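Local atomic coordinates of nitrite transporter NirC (Salmonella enterica subsp. enterica serovar Typhimurium, PDB entry 4FC4), a protein that carries nitrite across the cytoplasmic membrane in both directions, acting as a pentameric channel of the formate/nitrite transporter family. Residues B[1-9]-B[242-250]; B[196-205]-B[222-233]. All coordinates share one frame; numbering follows the deposited sequence.

Contact 1. Residues B[1-9]-B[242-250]; sequences MFTDTINKC and GLGYWYATP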
loop_
_atom_site.group_PDB
_atom_site.type_symbol
_atom_site.label_atom_id
_atom_site.label_comp_id
_atom_site.label_asym_id
_atom_site.label_seq_id
_atom_site.Cartn_x
_atom_site.Cartn_y
_atom_site.Cartn_z
ATOM N N MET B 1 0.102 -30.251 6.675
ATOM C CA MET B 1 -0.508 -29.143 5.853
ATOM C C MET B 1 -0.253 -29.395 4.368
ATOM O O MET B 1 0.144 -30.518 4.012
ATOM C CB MET B 1 0.002 -27.751 6.295
ATOM C CG MET B 1 1.356 -27.742 7.003
ATOM S SD MET B 1 1.746 -26.106 7.659
ATOM C CE MET B 1 0.491 -25.903 8.925
ATOM N N PHE B 2 -0.497 -28.377 3.518
ATOM C CA PHE B 2 -0.303 -28.451 2.026
ATOM C C PHE B 2 -1.182 -29.410 1.157
ATOM O O PHE B 2 -1.098 -29.333 -0.073
ATOM C CB PHE B 2 1.170 -28.709 1.661
ATOM C CG PHE B 2 2.176 -28.046 2.581
ATOM C CD1 PHE B 2 2.158 -26.643 2.800
ATOM C CD2 PHE B 2 3.179 -28.808 3.188
ATOM C CE1 PHE B 2 3.103 -26.036 3.606
ATOM C CE2 PHE B 2 4.117 -28.193 3.998
ATOM C CZ PHE B 2 4.079 -26.814 4.215
ATOM N N THR B 3 -1.983 -30.308 1.766
ATOM C CA THR B 3 -2.840 -31.266 1.033
ATOM C C THR B 3 -3.926 -30.577 0.198
ATOM O O THR B 3 -4.055 -30.853 -0.979
ATOM C CB THR B 3 -3.505 -32.318 1.982
ATOM O OG1 THR B 3 -2.497 -33.120 2.606
ATOM C CG2 THR B 3 -4.491 -33.238 1.248
ATOM N N ASP B 4 -4.711 -29.692 0.790
ATOM C CA ASP B 4 -5.594 -28.849 -0.010
ATOM C C ASP B 4 -4.969 -28.108 -1.163
ATOM O O ASP B 4 -5.561 -28.086 -2.217
ATOM C CB ASP B 4 -6.392 -27.896 0.856
ATOM C CG ASP B 4 -7.208 -28.643 1.892
ATOM O OD1 ASP B 4 -7.874 -29.658 1.524
ATOM O OD2 ASP B 4 -7.155 -28.249 3.078
ATOM N N THR B 5 -3.785 -27.518 -1.002
ATOM C CA THR B 5 -3.179 -26.733 -2.097
ATOM C C THR B 5 -2.779 -27.633 -3.226
ATOM O O THR B 5 -3.020 -27.331 -4.407
ATOM C CB THR B 5 -1.945 -25.957 -1.631
ATOM O OG1 THR B 5 -2.290 -25.244 -0.453
ATOM C CG2 THR B 5 -1.487 -24.944 -2.667
ATOM N N ILE B 6 -2.163 -28.746 -2.848
ATOM C CA ILE B 6 -1.777 -29.755 -3.781
ATOM C C ILE B 6 -2.979 -30.270 -4.570
ATOM O O ILE B 6 -2.926 -30.307 -5.801
ATOM C CB ILE B 6 -0.968 -30.863 -3.084
ATOM C CG1 ILE B 6 0.470 -30.357 -2.864
ATOM C CG2 ILE B 6 -0.931 -32.159 -3.904
ATOM C CD1 ILE B 6 1.102 -31.041 -1.676
ATOM N N ASN B 7 -4.076 -30.587 -3.895
ATOM C CA ASN B 7 -5.285 -31.046 -4.617
ATOM C C ASN B 7 -5.862 -30.023 -5.559
ATOM O O ASN B 7 -6.281 -30.390 -6.642
ATOM C CB ASN B 7 -6.364 -31.583 -3.689
ATOM C CG ASN B 7 -5.953 -32.884 -3.026
ATOM O OD1 ASN B 7 -6.367 -33.165 -1.906
ATOM N ND2 ASN B 7 -5.103 -33.665 -3.694
ATOM N N LYS B 8 -5.865 -28.750 -5.157
ATOM C CA LYS B 8 -6.172 -27.661 -6.074
ATOM C C LYS B 8 -5.274 -27.585 -7.321
ATOM O O LYS B 8 -5.782 -27.413 -8.437
ATOM C CB LYS B 8 -6.180 -26.335 -5.328
ATOM C CG LYS B 8 -7.519 -25.972 -4.704
ATOM C CD LYS B 8 -7.356 -25.382 -3.301
ATOM C CE LYS B 8 -8.157 -24.100 -3.150
ATOM N NZ LYS B 8 -7.944 -23.630 -1.759
ATOM N N CYS B 9 -3.957 -27.751 -7.153
ATOM C CA CYS B 9 -3.048 -27.787 -8.312
ATOM C C CYS B 9 -3.296 -28.964 -9.231
ATOM O O CYS B 9 -3.270 -28.854 -10.458
ATOM C CB CYS B 9 -1.620 -27.864 -7.847
ATOM S SG CYS B 9 -1.064 -26.400 -6.975
ATOM N N GLY B 242 6.906 -28.427 -7.232
ATOM C CA GLY B 242 6.071 -29.625 -7.379
ATOM C C GLY B 242 6.509 -30.753 -6.468
ATOM O O GLY B 242 5.753 -31.227 -5.575
ATOM N N LEU B 243 7.739 -31.199 -6.675
ATOM C CA LEU B 243 8.205 -32.350 -5.939
ATOM C C LEU B 243 8.532 -31.943 -4.516
ATOM O O LEU B 243 8.257 -32.688 -3.599
ATOM C CB LEU B 243 9.393 -32.987 -6.641
ATOM C CG LEU B 243 9.172 -34.315 -7.340
ATOM C CD1 LEU B 243 7.875 -34.341 -8.127
ATOM C CD2 LEU B 243 10.379 -34.680 -8.209
ATOM N N GLY B 244 9.077 -30.739 -4.337
ATOM C CA GLY B 244 9.285 -30.176 -2.985
ATOM C C GLY B 244 8.072 -30.285 -2.074
ATOM O O GLY B 244 8.126 -30.901 -1.008
ATOM N N TYR B 245 6.958 -29.716 -2.511
ATOM C CA TYR B 245 5.767 -29.702 -1.650
ATOM C C TYR B 245 5.072 -31.054 -1.535
ATOM O O TYR B 245 4.540 -31.404 -0.471
ATOM C CB TYR B 245 4.818 -28.570 -1.994
ATOM C CG TYR B 245 5.248 -27.258 -1.331
ATOM C CD1 TYR B 245 5.092 -27.090 0.041
ATOM C CD2 TYR B 245 5.756 -26.186 -2.077
ATOM C CE1 TYR B 245 5.442 -25.912 0.689
ATOM C CE2 TYR B 245 6.100 -24.966 -1.432
ATOM C CZ TYR B 245 5.957 -24.864 -0.040
ATOM O OH TYR B 245 6.293 -23.759 0.667
ATOM N N TRP B 246 5.148 -31.835 -2.607
ATOM C CA TRP B 246 4.729 -33.231 -2.556
ATOM C C TRP B 246 5.402 -33.997 -1.437
ATOM O O TRP B 246 4.727 -34.594 -0.629
ATOM C CB TRP B 246 4.913 -33.936 -3.894
ATOM C CG TRP B 246 4.346 -35.332 -3.848
ATOM C CD1 TRP B 246 5.039 -36.533 -3.630
ATOM C CD2 TRP B 246 2.927 -35.722 -3.978
ATOM N NE1 TRP B 246 4.177 -37.587 -3.635
ATOM C CE2 TRP B 246 2.890 -37.173 -3.829
ATOM C CE3 TRP B 246 1.732 -35.033 -4.195
ATOM C CZ2 TRP B 246 1.695 -37.895 -3.916
ATOM C CZ3 TRP B 246 0.526 -35.768 -4.264
ATOM C CH2 TRP B 246 0.514 -37.176 -4.138
ATOM N N TYR B 247 6.727 -33.944 -1.323
ATOM C CA TYR B 247 7.392 -34.684 -0.221
ATOM C C TYR B 247 7.358 -33.998 1.151
ATOM O O TYR B 247 7.846 -34.567 2.105
ATOM C CB TYR B 247 8.812 -35.076 -0.603
ATOM C CG TYR B 247 8.799 -36.072 -1.716
ATOM C CD1 TYR B 247 8.435 -37.418 -1.472
ATOM C CD2 TYR B 247 9.102 -35.683 -3.028
ATOM C CE1 TYR B 247 8.391 -38.356 -2.495
ATOM C CE2 TYR B 247 9.076 -36.623 -4.060
ATOM C CZ TYR B 247 8.720 -37.948 -3.780
ATOM O OH TYR B 247 8.665 -38.849 -4.803
ATOM N N ALA B 248 6.781 -32.796 1.227
ATOM C CA ALA B 248 6.665 -32.006 2.474
ATOM C C ALA B 248 5.366 -32.274 3.260
ATOM O O ALA B 248 5.253 -31.909 4.442
ATOM C CB ALA B 248 6.815 -30.493 2.186
ATOM N N THR B 249 4.386 -32.872 2.591
ATOM C CA THR B 249 3.093 -33.168 3.201
ATOM C C THR B 249 3.209 -34.389 4.132
ATOM O O THR B 249 3.683 -35.455 3.701
ATOM C CB THR B 249 1.987 -33.399 2.135
ATOM O OG1 THR B 249 2.148 -34.696 1.552
ATOM C CG2 THR B 249 2.077 -32.375 1.035
ATOM N N PRO B 250 2.796 -34.235 5.420
ATOM C CA PRO B 250 2.859 -35.353 6.379
ATOM C C PRO B 250 1.734 -36.342 6.126
ATOM O O PRO B 250 1.976 -37.362 5.495
ATOM C CB PRO B 250 2.676 -34.662 7.730
ATOM C CG PRO B 250 1.772 -33.511 7.404
ATOM C CD PRO B 250 2.239 -33.016 6.051
#
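Y245 meets F2 in a T-shaped (edge-to-face) aromatic pair that ties the N-terminal helix 3-22 to the closing turns of helix 219-248, the last predicted transmembrane helix of this formate/nitrite transporter fold. The tyrosine drives its CE1 edge onto one face of the phenyl ring, off centre toward the rim. The centroids lie 5.0 Å apart and the planes meet at 67°, which sets edge hydrogens against a π face. M1 CG covers the opposite face of F2 over its centre. A tyrosine suits this place because its far end is polar: OH hydrogen-bonds G76 O and Y37 OH of the second subunit, while its ring also stacks on W169 of the same chain.

One residue on, the CB of W246 points away from helix 3-22, yet CG lies opposite the backbone N (chi1 -174°), a turn that carries the benzo edge back across. Its CZ3 lies 3.9 Å from CG2 of I6, a methyl that meets this edge near the indole plane. W169 packs on I6 too, giving the aliphatic chain a second aromatic neighbour.

A248 lays its methyl against the phenyl rim: CB is 4.0 Å from CE2 of F2, and its carbonyl oxygen lies in the plane of the phenyl ring, facing the polarised edge hydrogens. T249 comes next. Its methyl CG2 packs 3.8 Å from CB of F2, while OG1 makes a weak hydrogen bond back to W246 O, so the residue shows an apolar side to the phenylalanine and a polar side to its own chain. At P250, where the model stops, the proline ring covers the chain start, with CD 3.5 Å from the backbone N of M1.

Contact 2. Residues B[196-205]-B[222-233]; sequences EHSVANMTLF and IGHNLLWVTLGN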
loop_
_atom_site.group_PDB
_atom_site.type_symbol
_atom_site.label_atom_id
_atom_site.label_comp_id
_atom_site.label_asym_id
_atom_site.label_seq_id
_atom_site.Cartn_x
_atom_site.Cartn_y
_atom_site.Cartn_z
ATOM N N GLU B 196 15.917 -15.045 -14.564
ATOM C CA GLU B 196 15.473 -15.117 -15.985
ATOM C C GLU B 196 14.099 -15.784 -16.109
ATOM O O GLU B 196 13.923 -16.939 -15.670
ATOM C CB GLU B 196 16.489 -15.955 -16.826
ATOM C CG GLU B 196 17.857 -15.321 -17.125
ATOM C CD GLU B 196 17.803 -14.105 -18.046
ATOM O OE1 GLU B 196 17.631 -14.197 -19.296
ATOM O OE2 GLU B 196 17.913 -13.018 -17.483
ATOM N N HIS B 197 13.132 -15.092 -16.715
ATOM C CA HIS B 197 11.797 -15.674 -16.932
ATOM C C HIS B 197 11.647 -15.974 -18.396
ATOM O O HIS B 197 11.785 -15.081 -19.210
ATOM C CB HIS B 197 10.676 -14.725 -16.404
ATOM C CG HIS B 197 9.304 -15.364 -16.393
ATOM N ND1 HIS B 197 8.325 -14.959 -17.198
ATOM C CD2 HIS B 197 8.797 -16.471 -15.664
ATOM C CE1 HIS B 197 7.222 -15.767 -17.018
ATOM N NE2 HIS B 197 7.516 -16.671 -16.054
ATOM N N SER B 198 11.480 -17.246 -18.752
ATOM C CA SER B 198 11.428 -17.698 -20.185
ATOM C C SER B 198 10.358 -16.937 -21.026
ATOM O O SER B 198 10.683 -16.297 -22.030
ATOM C CB SER B 198 11.210 -19.216 -20.269
ATOM O OG SER B 198 9.904 -19.574 -19.774
ATOM N N VAL B 199 9.102 -16.978 -20.591
ATOM C CA VAL B 199 8.006 -16.261 -21.289
ATOM C C VAL B 199 8.225 -14.737 -21.292
ATOM O O VAL B 199 8.030 -14.051 -22.301
ATOM C CB VAL B 199 6.621 -16.657 -20.708
ATOM C CG1 VAL B 199 5.492 -15.912 -21.374
ATOM C CG2 VAL B 199 6.393 -18.158 -20.857
ATOM N N ALA B 200 8.632 -14.177 -20.176
ATOM C CA ALA B 200 8.895 -12.719 -20.172
ATOM C C ALA B 200 10.042 -12.363 -21.154
ATOM O O ALA B 200 10.015 -11.307 -21.769
ATOM C CB ALA B 200 9.207 -12.209 -18.767
ATOM N N ASN B 201 11.032 -13.244 -21.308
ATOM C CA ASN B 201 12.123 -12.985 -22.240
ATOM C C ASN B 201 11.630 -12.970 -23.684
ATOM O O ASN B 201 12.101 -12.186 -24.495
ATOM C CB ASN B 201 13.284 -13.987 -22.082
ATOM C CG ASN B 201 14.139 -13.763 -20.820
ATOM O OD1 ASN B 201 15.081 -14.560 -20.562
ATOM N ND2 ASN B 201 13.829 -12.743 -20.023
ATOM N N MET B 202 10.658 -13.822 -23.985
ATOM C CA MET B 202 10.028 -13.872 -25.306
ATOM C C MET B 202 9.585 -12.487 -25.769
ATOM O O MET B 202 9.864 -12.126 -26.916
ATOM C CB MET B 202 8.810 -14.810 -25.336
ATOM C CG MET B 202 9.097 -16.272 -25.064
ATOM S SD MET B 202 7.588 -17.251 -24.803
ATOM C CE MET B 202 8.310 -18.858 -24.526
ATOM N N THR B 203 8.909 -11.720 -24.912
ATOM C CA THR B 203 8.489 -10.379 -25.304
ATOM C C THR B 203 9.735 -9.480 -25.479
ATOM O O THR B 203 9.864 -8.717 -26.436
ATOM C CB THR B 203 7.468 -9.733 -24.308
ATOM O OG1 THR B 203 6.194 -10.396 -24.394
ATOM C CG2 THR B 203 7.217 -8.279 -24.694
ATOM N N LEU B 204 10.678 -9.562 -24.549
ATOM C CA LEU B 204 11.839 -8.691 -24.637
ATOM C C LEU B 204 12.543 -8.975 -25.953
ATOM O O LEU B 204 12.925 -8.036 -26.686
ATOM C CB LEU B 204 12.786 -8.923 -23.478
ATOM C CG LEU B 204 13.978 -7.992 -23.585
ATOM C CD1 LEU B 204 13.582 -6.519 -23.414
ATOM C CD2 LEU B 204 14.966 -8.485 -22.552
ATOM N N PHE B 205 12.709 -10.268 -26.254
ATOM C CA PHE B 205 13.423 -10.638 -27.445
ATOM C C PHE B 205 12.744 -10.148 -28.694
ATOM O O PHE B 205 13.428 -9.786 -29.657
ATOM C CB PHE B 205 13.727 -12.128 -27.501
ATOM C CG PHE B 205 14.734 -12.583 -26.459
ATOM C CD1 PHE B 205 15.824 -11.814 -26.145
ATOM C CD2 PHE B 205 14.571 -13.783 -25.776
ATOM C CE1 PHE B 205 16.736 -12.228 -25.179
ATOM C CE2 PHE B 205 15.486 -14.207 -24.816
ATOM C CZ PHE B 205 16.569 -13.425 -24.514
ATOM N N ILE B 222 18.798 -15.606 -29.437
ATOM C CA ILE B 222 17.490 -15.688 -28.773
ATOM C C ILE B 222 17.158 -17.144 -28.393
ATOM O O ILE B 222 16.799 -17.421 -27.261
ATOM C CB ILE B 222 16.358 -15.044 -29.586
ATOM C CG1 ILE B 222 16.586 -13.530 -29.690
ATOM C CG2 ILE B 222 15.013 -15.314 -28.903
ATOM C CD1 ILE B 222 15.762 -12.827 -30.752
ATOM N N GLY B 223 17.353 -18.078 -29.320
ATOM C CA GLY B 223 17.068 -19.472 -29.058
ATOM C C GLY B 223 17.932 -20.054 -27.960
ATOM O O GLY B 223 17.464 -20.842 -27.139
ATOM N N HIS B 224 19.202 -19.662 -27.957
ATOM C CA HIS B 224 20.152 -19.994 -26.883
ATOM C C HIS B 224 19.636 -19.641 -25.501
ATOM O O HIS B 224 19.601 -20.500 -24.625
ATOM C CB HIS B 224 21.515 -19.335 -27.131
ATOM C CG HIS B 224 22.498 -19.576 -26.014
ATOM N ND1 HIS B 224 23.141 -20.743 -25.858
ATOM C CD2 HIS B 224 22.905 -18.782 -24.978
ATOM C CE1 HIS B 224 23.941 -20.687 -24.785
ATOM N NE2 HIS B 224 23.792 -19.502 -24.240
ATOM N N ASN B 225 19.247 -18.386 -25.282
ATOM C CA ASN B 225 18.634 -17.975 -23.966
ATOM C C ASN B 225 17.345 -18.736 -23.624
ATOM O O ASN B 225 17.262 -19.326 -22.560
ATOM C CB ASN B 225 18.354 -16.483 -23.916
ATOM C CG ASN B 225 17.658 -16.043 -22.610
ATOM O OD1 ASN B 225 16.455 -16.270 -22.426
ATOM N ND2 ASN B 225 18.420 -15.398 -21.705
ATOM N N LEU B 226 16.359 -18.735 -24.535
ATOM C CA LEU B 226 15.085 -19.451 -24.339
ATOM C C LEU B 226 15.292 -20.944 -23.999
ATOM O O LEU B 226 14.614 -21.459 -23.087
ATOM C CB LEU B 226 14.113 -19.223 -25.520
ATOM C CG LEU B 226 13.575 -17.788 -25.743
ATOM C CD1 LEU B 226 12.468 -17.762 -26.803
ATOM C CD2 LEU B 226 13.041 -17.178 -24.433
ATOM N N LEU B 227 16.252 -21.622 -24.659
ATOM C CA LEU B 227 16.534 -23.023 -24.302
ATOM C C LEU B 227 16.919 -23.211 -22.839
ATOM O O LEU B 227 16.189 -23.847 -22.090
ATOM C CB LEU B 227 17.583 -23.669 -25.200
ATOM C CG LEU B 227 17.972 -25.107 -24.812
ATOM C CD1 LEU B 227 16.768 -26.065 -24.902
ATOM C CD2 LEU B 227 19.144 -25.623 -25.675
ATOM N N TRP B 228 18.041 -22.623 -22.428
ATOM C CA TRP B 228 18.498 -22.715 -21.037
ATOM C C TRP B 228 17.583 -22.076 -19.980
ATOM O O TRP B 228 17.387 -22.643 -18.898
ATOM C CB TRP B 228 19.966 -22.282 -20.950
ATOM C CG TRP B 228 20.782 -23.171 -21.861
ATOM C CD1 TRP B 228 21.336 -22.845 -23.095
ATOM C CD2 TRP B 228 21.082 -24.600 -21.674
ATOM N NE1 TRP B 228 21.976 -23.922 -23.640
ATOM C CE2 TRP B 228 21.871 -25.005 -22.839
ATOM C CE3 TRP B 228 20.817 -25.535 -20.671
ATOM C CZ2 TRP B 228 22.352 -26.313 -22.990
ATOM C CZ3 TRP B 228 21.312 -26.831 -20.802
ATOM C CH2 TRP B 228 22.046 -27.227 -21.953
ATOM N N VAL B 229 16.961 -20.951 -20.301
ATOM C CA VAL B 229 16.012 -20.317 -19.358
ATOM C C VAL B 229 14.765 -21.176 -19.169
ATOM O O VAL B 229 14.332 -21.390 -18.054
ATOM C CB VAL B 229 15.726 -18.867 -19.747
ATOM C CG1 VAL B 229 14.705 -18.206 -18.809
ATOM C CG2 VAL B 229 17.065 -18.138 -19.696
ATOM N N THR B 230 14.255 -21.734 -20.255
ATOM C CA THR B 230 13.138 -22.654 -20.134
ATOM C C THR B 230 13.446 -23.905 -19.310
ATOM O O THR B 230 12.672 -24.223 -18.371
ATOM C CB THR B 230 12.616 -23.054 -21.510
ATOM O OG1 THR B 230 12.236 -21.857 -22.193
ATOM C CG2 THR B 230 11.421 -24.072 -21.410
ATOM N N LEU B 231 14.536 -24.619 -19.669
ATOM C CA LEU B 231 14.946 -25.803 -18.905
ATOM C C LEU B 231 15.102 -25.423 -17.419
ATOM O O LEU B 231 14.685 -26.176 -16.539
ATOM C CB LEU B 231 16.212 -26.475 -19.459
ATOM C CG LEU B 231 16.221 -27.005 -20.919
ATOM C CD1 LEU B 231 17.629 -27.371 -21.356
ATOM C CD2 LEU B 231 15.274 -28.169 -21.209
ATOM N N GLY B 232 15.630 -24.231 -17.138
ATOM C CA GLY B 232 15.857 -23.833 -15.738
ATOM C C GLY B 232 14.554 -23.537 -15.022
ATOM O O GLY B 232 14.361 -23.962 -13.877
ATOM N N ASN B 233 13.669 -22.786 -15.678
ATOM C CA ASN B 233 12.301 -22.566 -15.174
ATOM C C ASN B 233 11.631 -23.910 -14.797
ATOM O O ASN B 233 10.933 -23.997 -13.757
ATOM C CB ASN B 233 11.407 -21.843 -16.209
ATOM C CG ASN B 233 11.752 -20.377 -16.408
ATOM O OD1 ASN B 233 11.335 -19.774 -17.417
ATOM N ND2 ASN B 233 12.472 -19.766 -15.444
#
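N233 turns its amide edge-on to the start of helix 198-209, so that both ends of the group are used at the break between helix 177-192 and helix 198-209. Such a broken fifth membrane helix is a feature of the formate/nitrite transporter fold. OD1 receives S198 N at 2.9 Å, in the carbonyl plane on a lone pair, with a weak second bond from S198 OG. On the other end, ND2 donates to E196 O at 3.2 Å, close to its own amide plane, and also to G157 O. Asparagine fits because it supplies donor and acceptor side by side.

E196 and N225 cross with carboxylate and amide planes 77° apart. A chi1 of 177° swings the N225 amide past the ring edge of F205 toward E196, where ND2 meets OE1 2.8 Å away on the anti side of the carboxylate; the same ND2 bonds K145 O. OE2 of the glutamate forms a salt bridge with K145. Between these two polar groups, V229 lays CG1 3.4 Å from S198 N and 3.5 Å from E196 O, and so probably helps to screen their bonds.

Farther along, beyond N225, L226 is a knob set among S198, N201, M202 and F205, its CD2 3.9 Å from CE2 at the edge of the F205 ring. F205 and I222 slide past each other in opposite directions, CD2 to CG2 3.5 Å. The helix segments run nearly antiparallel, at 162°.

H197 is the N-cap: its ND1 accepts from A200 N while NE2 bonds T81 OG1, and it probably corresponds to the histidine that lines the pore in relatives. Two N-H groups of the first turn, of S198 and A200, and the carbonyl of E196 thus find side-chain partners, which probably lets the helix interruption lie buried with these backbone groups paired.

Both contacts draw on helix 219-248, contact 2 near its beginning and contact 1 at its end, their centres 28 Å apart and their nearest atoms about 9 Å. In sequence, contact 2 falls entirely between the segments of contact 1, which joins the two ends of the modelled chain. Their surroundings differ. Contact 2 is buried, centred about 9 Å from the centre of the chain, touched by no other subunit, and built around the break that probably faces the pore. Contact 1 is centred about 22 Å from the chain centre and borders the second subunit. One long helix thus links the polar interior of a protomer to the subunit interface.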